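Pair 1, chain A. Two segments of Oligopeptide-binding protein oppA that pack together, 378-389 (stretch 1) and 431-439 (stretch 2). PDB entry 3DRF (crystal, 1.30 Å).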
# COMPACT_ATOMS: atom_id res chain seq x y z
N LYS A 378 -7.83 -20.39 -11.44
CA LYS A 378 -7.87 -21.84 -11.66
C LYS A 378 -6.61 -22.28 -12.40
O LYS A 378 -6.28 -21.76 -13.40
CB LYS A 378 -9.12 -22.20 -12.51
CG LYS A 378 -9.27 -23.66 -12.84
CD LYS A 378 -10.58 -23.88 -13.52
CE LYS A 378 -10.81 -25.40 -13.86
NZ LYS A 378 -10.62 -26.27 -12.68
N GLN A 379 -5.91 -23.25 -11.82
CA GLN A 379 -4.71 -23.79 -12.47
C GLN A 379 -5.10 -24.40 -13.83
O GLN A 379 -6.10 -25.04 -13.92
CB GLN A 379 -4.04 -24.85 -11.59
CG GLN A 379 -2.67 -25.30 -12.19
CD GLN A 379 -1.95 -26.35 -11.33
OE1 GLN A 379 -0.77 -26.34 -11.20
NE2 GLN A 379 -2.70 -27.26 -10.81
N ASP A 380 -4.31 -24.13 -14.85
CA ASP A 380 -4.52 -24.75 -16.18
C ASP A 380 -3.15 -25.04 -16.81
O ASP A 380 -2.67 -24.34 -17.63
CB ASP A 380 -5.42 -23.87 -17.06
CG ASP A 380 -5.97 -24.62 -18.26
OD1 ASP A 380 -5.42 -25.64 -18.58
OD2 ASP A 380 -6.94 -24.12 -18.78
N LEU A 381 -2.59 -26.17 -16.42
CA LEU A 381 -1.29 -26.60 -16.92
C LEU A 381 -1.34 -26.92 -18.43
O LEU A 381 -0.46 -26.63 -19.13
CB LEU A 381 -0.76 -27.83 -16.14
CG LEU A 381 -0.40 -27.51 -14.68
CD1 LEU A 381 -0.23 -28.86 -13.95
CD2 LEU A 381 0.92 -26.76 -14.63
N ASP A 382 -2.44 -27.49 -18.89
CA ASP A 382 -2.57 -27.79 -20.30
C ASP A 382 -2.54 -26.51 -21.15
O ASP A 382 -1.90 -26.45 -22.15
CB ASP A 382 -3.86 -28.59 -20.63
CG ASP A 382 -3.88 -30.00 -20.05
OD1 ASP A 382 -2.89 -30.46 -19.57
OD2 ASP A 382 -4.94 -30.55 -20.08
N LYS A 383 -3.29 -25.49 -20.72
CA LYS A 383 -3.28 -24.20 -21.44
C LYS A 383 -1.90 -23.53 -21.44
O LYS A 383 -1.48 -23.03 -22.40
CB LYS A 383 -4.35 -23.25 -20.85
CG LYS A 383 -4.44 -21.91 -21.56
CD LYS A 383 -5.71 -21.15 -21.13
CE LYS A 383 -5.85 -19.93 -22.00
NZ LYS A 383 -7.05 -19.10 -21.74
N ALA A 384 -1.24 -23.57 -20.29
CA ALA A 384 0.10 -23.03 -20.18
C ALA A 384 1.07 -23.68 -21.16
O ALA A 384 1.73 -23.02 -21.86
CB ALA A 384 0.60 -23.21 -18.74
N ASN A 385 1.10 -25.01 -21.17
CA ASN A 385 1.95 -25.75 -22.12
C ASN A 385 1.60 -25.44 -23.61
O ASN A 385 2.47 -25.26 -24.39
CB ASN A 385 1.91 -27.28 -21.81
CG ASN A 385 2.82 -27.69 -20.63
OD1 ASN A 385 3.94 -27.40 -20.60
ND2 ASN A 385 2.25 -28.43 -19.72
N LYS A 386 0.32 -25.36 -23.91
CA LYS A 386 -0.16 -25.02 -25.27
C LYS A 386 0.35 -23.63 -25.68
O LYS A 386 0.84 -23.46 -26.74
CB LYS A 386 -1.69 -25.10 -25.32
CG LYS A 386 -2.27 -24.79 -26.70
CD LYS A 386 -3.80 -25.00 -26.67
CE LYS A 386 -4.49 -24.60 -27.93
NZ LYS A 386 -4.81 -23.28 -27.85
N LEU A 387 0.20 -22.63 -24.79
CA LEU A 387 0.63 -21.26 -25.05
C LEU A 387 2.11 -21.21 -25.38
O LEU A 387 2.51 -20.52 -26.26
CB LEU A 387 0.33 -20.35 -23.83
CG LEU A 387 -1.15 -19.98 -23.69
CD1 LEU A 387 -1.39 -19.43 -22.30
CD2 LEU A 387 -1.54 -18.84 -24.70
N LEU A 388 2.90 -21.97 -24.63
CA LEU A 388 4.35 -21.97 -24.82
C LEU A 388 4.73 -22.69 -26.13
O LEU A 388 5.56 -22.21 -26.83
CB LEU A 388 5.05 -22.62 -23.59
CG LEU A 388 4.94 -21.71 -22.32
CD1 LEU A 388 5.43 -22.52 -21.11
CD2 LEU A 388 5.76 -20.44 -22.56
N ASP A 389 4.08 -23.82 -26.41
CA ASP A 389 4.29 -24.55 -27.68
C ASP A 389 3.97 -23.62 -28.86
O ASP A 389 4.75 -23.51 -29.75
CB ASP A 389 3.35 -25.77 -27.79
CG ASP A 389 3.85 -26.98 -27.08
OD1 ASP A 389 5.00 -27.01 -26.66
OD2 ASP A 389 3.07 -27.86 -26.89
N GLN A 431 8.07 -25.89 -8.60
CA GLN A 431 7.65 -27.20 -9.06
C GLN A 431 6.56 -27.10 -10.12
O GLN A 431 6.63 -27.78 -11.08
CB GLN A 431 7.16 -28.02 -7.85
CG GLN A 431 6.53 -29.34 -8.20
CD GLN A 431 5.72 -29.97 -7.06
OE1 GLN A 431 5.56 -29.41 -5.98
NE2 GLN A 431 5.25 -31.18 -7.31
N GLN A 432 5.57 -26.23 -9.97
CA GLN A 432 4.56 -26.09 -11.02
C GLN A 432 5.18 -25.55 -12.33
O GLN A 432 4.85 -26.00 -13.39
CB GLN A 432 3.38 -25.17 -10.57
CG GLN A 432 2.71 -25.53 -9.24
CD GLN A 432 2.35 -27.02 -9.12
OE1 GLN A 432 1.68 -27.56 -9.95
NE2 GLN A 432 2.80 -27.63 -8.08
N TRP A 433 6.09 -24.60 -12.21
CA TRP A 433 6.74 -24.04 -13.37
C TRP A 433 7.62 -25.08 -14.11
O TRP A 433 7.67 -25.08 -15.29
CB TRP A 433 7.49 -22.76 -12.92
CG TRP A 433 6.49 -21.62 -12.61
CD1 TRP A 433 5.33 -21.42 -13.21
CD2 TRP A 433 6.59 -20.64 -11.58
NE1 TRP A 433 4.67 -20.35 -12.67
CE2 TRP A 433 5.44 -19.84 -11.67
CE3 TRP A 433 7.55 -20.33 -10.63
CZ2 TRP A 433 5.21 -18.75 -10.82
CZ3 TRP A 433 7.33 -19.23 -9.75
CH2 TRP A 433 6.15 -18.47 -9.85
N LYS A 434 8.25 -25.95 -13.35
CA LYS A 434 8.99 -27.07 -13.96
C LYS A 434 8.05 -27.96 -14.80
O LYS A 434 8.44 -28.40 -15.85
CB LYS A 434 9.72 -27.84 -12.87
CG LYS A 434 10.54 -29.05 -13.42
CD LYS A 434 11.34 -29.68 -12.30
CE LYS A 434 12.29 -30.82 -12.81
NZ LYS A 434 12.82 -31.60 -11.64
N LYS A 435 6.82 -28.18 -14.34
CA LYS A 435 5.83 -28.93 -15.12
C LYS A 435 5.56 -28.33 -16.49
O LYS A 435 5.20 -29.04 -17.40
CB LYS A 435 4.48 -29.09 -14.39
CG LYS A 435 4.53 -29.83 -13.03
CD LYS A 435 3.15 -29.76 -12.34
CE LYS A 435 3.17 -30.40 -10.98
NZ LYS A 435 1.85 -30.34 -10.41
N ILE A 436 5.72 -27.02 -16.64
CA ILE A 436 5.52 -26.37 -17.96
C ILE A 436 6.82 -26.00 -18.67
O ILE A 436 6.81 -25.29 -19.60
CB ILE A 436 4.57 -25.13 -17.91
CG1 ILE A 436 5.18 -24.02 -17.03
CG2 ILE A 436 3.10 -25.55 -17.41
CD1 ILE A 436 4.55 -22.63 -17.22
N GLY A 437 7.93 -26.53 -18.19
CA GLY A 437 9.23 -26.37 -18.82
C GLY A 437 9.90 -25.01 -18.64
O GLY A 437 10.71 -24.62 -19.39
N VAL A 438 9.57 -24.39 -17.52
CA VAL A 438 10.19 -23.12 -17.13
C VAL A 438 11.07 -23.37 -15.90
O VAL A 438 10.61 -23.86 -14.90
CB VAL A 438 9.11 -22.07 -16.81
CG1 VAL A 438 9.79 -20.72 -16.39
CG2 VAL A 438 8.22 -21.88 -18.06
N LYS A 439 12.33 -23.03 -16.01
CA LYS A 439 13.28 -23.17 -14.93
C LYS A 439 13.33 -21.87 -14.11
O LYS A 439 13.67 -20.85 -14.57
CB LYS A 439 14.70 -23.48 -15.44
CG LYS A 439 15.65 -23.83 -14.29
CD LYS A 439 17.10 -23.78 -14.75
CE LYS A 439 17.40 -24.99 -15.47
NZ LYS A 439 18.86 -25.11 -15.86

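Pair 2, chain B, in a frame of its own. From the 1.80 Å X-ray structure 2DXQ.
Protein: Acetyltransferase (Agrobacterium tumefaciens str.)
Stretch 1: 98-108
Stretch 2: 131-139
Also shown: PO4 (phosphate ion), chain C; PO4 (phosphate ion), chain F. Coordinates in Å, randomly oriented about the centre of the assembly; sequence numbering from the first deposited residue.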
# COMPACT_ATOMS: atom_id res chain seq x y z
N TYR B 98 11.81 13.89 14.67
CA TYR B 98 12.06 12.45 14.49
C TYR B 98 11.11 11.83 13.48
O TYR B 98 11.52 10.98 12.69
CB TYR B 98 11.92 11.70 15.81
CG TYR B 98 12.97 12.01 16.86
CD1 TYR B 98 14.33 11.84 16.59
CD2 TYR B 98 12.60 12.43 18.14
CE1 TYR B 98 15.30 12.10 17.58
CE2 TYR B 98 13.57 12.70 19.13
CZ TYR B 98 14.91 12.53 18.83
OH TYR B 98 15.85 12.77 19.82
N GLY B 99 9.83 12.21 13.53
CA GLY B 99 8.87 11.77 12.49
C GLY B 99 9.29 12.18 11.08
O GLY B 99 9.26 11.36 10.15
N ARG B 100 9.67 13.44 10.90
CA ARG B 100 10.12 13.91 9.59
C ARG B 100 11.34 13.11 9.13
O ARG B 100 11.42 12.73 7.96
CB ARG B 100 10.38 15.44 9.60
CG ARG B 100 10.47 16.11 8.20
CD ARG B 100 9.88 17.56 8.23
NE ARG B 100 10.09 18.04 9.55
CZ ARG B 100 9.23 18.52 10.43
NH1 ARG B 100 7.93 18.79 10.21
NH2 ARG B 100 9.77 18.80 11.58
N THR B 101 12.27 12.83 10.05
CA THR B 101 13.47 12.08 9.68
C THR B 101 13.10 10.71 9.13
O THR B 101 13.58 10.29 8.06
CB THR B 101 14.43 11.89 10.87
OG1 THR B 101 14.80 13.18 11.38
CG2 THR B 101 15.70 11.14 10.42
N VAL B 102 12.23 10.01 9.85
CA VAL B 102 11.90 8.64 9.45
C VAL B 102 11.04 8.56 8.16
O VAL B 102 11.24 7.70 7.30
CB VAL B 102 11.35 7.85 10.65
CG1 VAL B 102 9.92 8.26 11.02
CG2 VAL B 102 11.43 6.37 10.40
N VAL B 103 10.11 9.50 8.02
CA VAL B 103 9.26 9.52 6.81
C VAL B 103 10.10 9.90 5.60
O VAL B 103 10.02 9.26 4.54
CB VAL B 103 8.04 10.46 6.97
CG1 VAL B 103 7.27 10.58 5.65
CG2 VAL B 103 7.11 9.95 8.12
N ARG B 104 10.90 10.95 5.75
CA ARG B 104 11.76 11.40 4.64
C ARG B 104 12.76 10.29 4.23
O ARG B 104 13.00 10.07 3.04
CB ARG B 104 12.43 12.75 4.96
CG ARG B 104 11.45 13.91 4.89
CD ARG B 104 12.11 15.26 5.13
NE ARG B 104 12.90 15.64 3.96
CZ ARG B 104 12.50 16.46 2.99
NH1 ARG B 104 11.31 17.04 3.03
NH2 ARG B 104 13.33 16.71 1.99
N HIS B 105 13.28 9.55 5.21
CA HIS B 105 14.19 8.43 4.93
C HIS B 105 13.48 7.34 4.13
O HIS B 105 14.03 6.82 3.15
CB HIS B 105 14.79 7.84 6.20
CG HIS B 105 15.81 6.78 5.93
ND1 HIS B 105 17.10 7.06 5.52
CD2 HIS B 105 15.74 5.43 6.03
CE1 HIS B 105 17.77 5.93 5.37
NE2 HIS B 105 16.97 4.92 5.68
N ALA B 106 12.26 7.03 4.52
CA ALA B 106 11.46 6.04 3.81
C ALA B 106 11.18 6.48 2.35
O ALA B 106 11.32 5.68 1.42
CB ALA B 106 10.15 5.76 4.60
N ILE B 107 10.86 7.76 2.16
CA ILE B 107 10.68 8.32 0.80
C ILE B 107 11.97 8.15 0.00
O ILE B 107 11.96 7.65 -1.13
CB ILE B 107 10.28 9.79 0.86
CG1 ILE B 107 8.84 9.90 1.39
CG2 ILE B 107 10.37 10.45 -0.54
CD1 ILE B 107 8.43 11.31 1.83
N GLU B 108 13.08 8.54 0.62
CA GLU B 108 14.35 8.50 -0.09
C GLU B 108 14.74 7.08 -0.45
O GLU B 108 15.25 6.82 -1.55
CB GLU B 108 15.42 9.22 0.73
CG GLU B 108 15.18 10.72 0.71
CD GLU B 108 16.02 11.50 1.70
OE1 GLU B 108 16.91 10.92 2.36
OE2 GLU B 108 15.77 12.72 1.81
N ALA B 131 -0.24 18.94 7.48
CA ALA B 131 0.89 19.86 7.27
C ALA B 131 2.21 19.12 7.44
O ALA B 131 3.19 19.39 6.72
CB ALA B 131 0.82 21.02 8.26
N PHE B 132 2.24 18.21 8.41
CA PHE B 132 3.43 17.42 8.67
C PHE B 132 3.79 16.64 7.42
O PHE B 132 4.95 16.63 7.03
CB PHE B 132 3.25 16.47 9.86
CG PHE B 132 4.28 15.37 9.90
CD1 PHE B 132 5.60 15.64 10.29
CD2 PHE B 132 3.94 14.07 9.53
CE1 PHE B 132 6.57 14.62 10.29
CE2 PHE B 132 4.89 13.04 9.52
CZ PHE B 132 6.21 13.31 9.91
N TYR B 133 2.81 15.97 6.81
CA TYR B 133 3.12 15.20 5.61
C TYR B 133 3.59 16.08 4.46
O TYR B 133 4.49 15.69 3.70
CB TYR B 133 1.96 14.29 5.20
CG TYR B 133 1.81 13.11 6.15
CD1 TYR B 133 2.88 12.23 6.36
CD2 TYR B 133 0.62 12.90 6.85
CE1 TYR B 133 2.76 11.16 7.26
CE2 TYR B 133 0.49 11.81 7.74
CZ TYR B 133 1.57 10.96 7.93
OH TYR B 133 1.46 9.89 8.81
N GLU B 134 3.01 17.27 4.32
CA GLU B 134 3.47 18.21 3.30
C GLU B 134 4.93 18.61 3.54
O GLU B 134 5.71 18.72 2.61
CB GLU B 134 2.56 19.43 3.22
CG GLU B 134 1.16 19.06 2.66
CD GLU B 134 0.14 20.17 2.75
OE1 GLU B 134 0.36 21.13 3.53
OE2 GLU B 134 -0.89 20.07 2.05
N SER B 135 5.30 18.76 4.81
CA SER B 135 6.67 19.12 5.17
C SER B 135 7.67 18.00 4.87
O SER B 135 8.88 18.25 4.80
CB SER B 135 6.75 19.53 6.65
OG SER B 135 6.74 18.43 7.54
N CYS B 136 7.16 16.78 4.67
CA CYS B 136 7.98 15.63 4.27
C CYS B 136 8.15 15.55 2.76
O CYS B 136 8.89 14.70 2.26
CB CYS B 136 7.37 14.31 4.79
SG CYS B 136 7.38 14.16 6.57
N GLY B 137 7.46 16.42 2.04
CA GLY B 137 7.53 16.42 0.57
C GLY B 137 6.30 15.89 -0.13
O GLY B 137 6.19 15.97 -1.36
N PHE B 138 5.37 15.32 0.64
CA PHE B 138 4.09 14.84 0.05
C PHE B 138 3.22 15.99 -0.44
O PHE B 138 3.22 17.08 0.15
CB PHE B 138 3.28 14.04 1.07
CG PHE B 138 3.77 12.65 1.32
CD1 PHE B 138 3.59 11.64 0.36
CD2 PHE B 138 4.39 12.32 2.51
CE1 PHE B 138 4.03 10.32 0.59
CE2 PHE B 138 4.83 10.99 2.76
CZ PHE B 138 4.66 10.01 1.80
N VAL B 139 2.47 15.74 -1.51
CA VAL B 139 1.45 16.67 -1.96
C VAL B 139 0.08 16.02 -1.77
O VAL B 139 -0.08 14.82 -2.01
CB VAL B 139 1.66 17.02 -3.46
CG1 VAL B 139 0.65 18.05 -3.91
CG2 VAL B 139 3.07 17.52 -3.69
P PO4 C . 8.07 15.43 14.20
O1 PO4 C . 8.45 16.61 15.05
O2 PO4 C . 6.63 15.72 13.74
O3 PO4 C . 8.95 15.36 12.98
O4 PO4 C . 8.05 14.16 14.98
P PO4 F . 16.39 14.76 14.97
O1 PO4 F . 16.22 13.51 14.11
O2 PO4 F . 17.84 15.22 14.95
O3 PO4 F . 15.48 15.84 14.46
O4 PO4 F . 16.02 14.48 16.40

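The sharpest difference is in what joins the two stretches: in pair 2, arginines of the first helix bond to B:Ser135 of the second stretch, whereas in pair 1 the first helix meets the second stretch mainly through apolar side chains and no clear hydrogen bond crosses. B:Arg100 NH1 donates to B:Ser135 OG at 2.9 Å and nearly straight, and B:Arg104 NH1 makes a weak bond to B:Ser135 O at 3.2 Å. The matching residues of pair 1 are A:Leu381 and A:Asn385. A:Leu381 CD1 lies 3.9 Å from A:Lys435 CD, and its CD2 lies 3.7 Å from A:Ile436 CG2; A:Asn385 reaches the same turn with OD1 3.2 Å from A:Ile436 CA.

The backbones nevertheless agree closely, with an RMSD of 0.6 Å over 14 central residues. In each pair the helices cross at -52°, with axes 10.8 Å apart in pair 1 and 10.2 Å in pair 2. The closest CA atoms are also equivalent: A:Asn385 and A:Ile436 at 5.5 Å, B:Arg104 and B:Cys136 at 5.7 Å. Just past A:Ile436 and B:Cys136 each chain has a glycine with positive phi, A:Gly437 or B:Gly137. In pair 2 this is a Schellman motif, with B:Gly137 N bonded to B:Glu134 O at 2.9 Å and B:Phe138 N to B:Tyr133 O at 3.2 Å; the equivalent bonds in pair 1 run from A:Gly437 N to A:Lys434 O and from A:Val438 N to A:Trp433 O, both 3.0 Å.

Where the first helix packs on the residues following the second, bulk is distributed differently. A:Ile436 fills the centre of pair 1: its CG2 rests 3.7 Å from A:Ala384 CB, and its CD1 4.0 Å from A:Leu388 CD1. At the same position pair 2 has the smaller B:Cys136, opposite B:Val103 instead of alanine, with B:Val103 CG1 3.7 Å from B:Cys136 SG. One step later the aromatic B:Phe138 replaces A:Val438. Its ring edge receives B:Val103 CG1 at 3.8 Å from CE2, and B:Ile107 CD1 also lies 3.7 Å from CE2; in pair 1, A:Leu388 CD1 approaches A:Val438 CG2 less closely, at 4.2 Å.

At the start of the first helix, A:Asp380 occupies the N-cap, its OD1 accepting from A:Lys383 N at 3.0 Å. The matching B:Gly99 is already helical, and the ring of B:Phe132 comes against its backbone, CZ 3.5 Å from B:Gly99 C. A CB on this glycine would be tight against that ring and would clash with the chain C phosphate. This ion, probably from the crystallisation liquor, accepts hydrogen bonds from B:Gly99 N to O4 at 3.0 Å and from B:Arg100 N to O3 at 2.9 Å. A:Gln432 takes the place of B:Phe132, and its OE1 accepts from A:Lys435 NZ at 2.8 Å within its own stretch. Altogether the stretches bury 350 Å² in pair 1 and 451 Å² in pair 2.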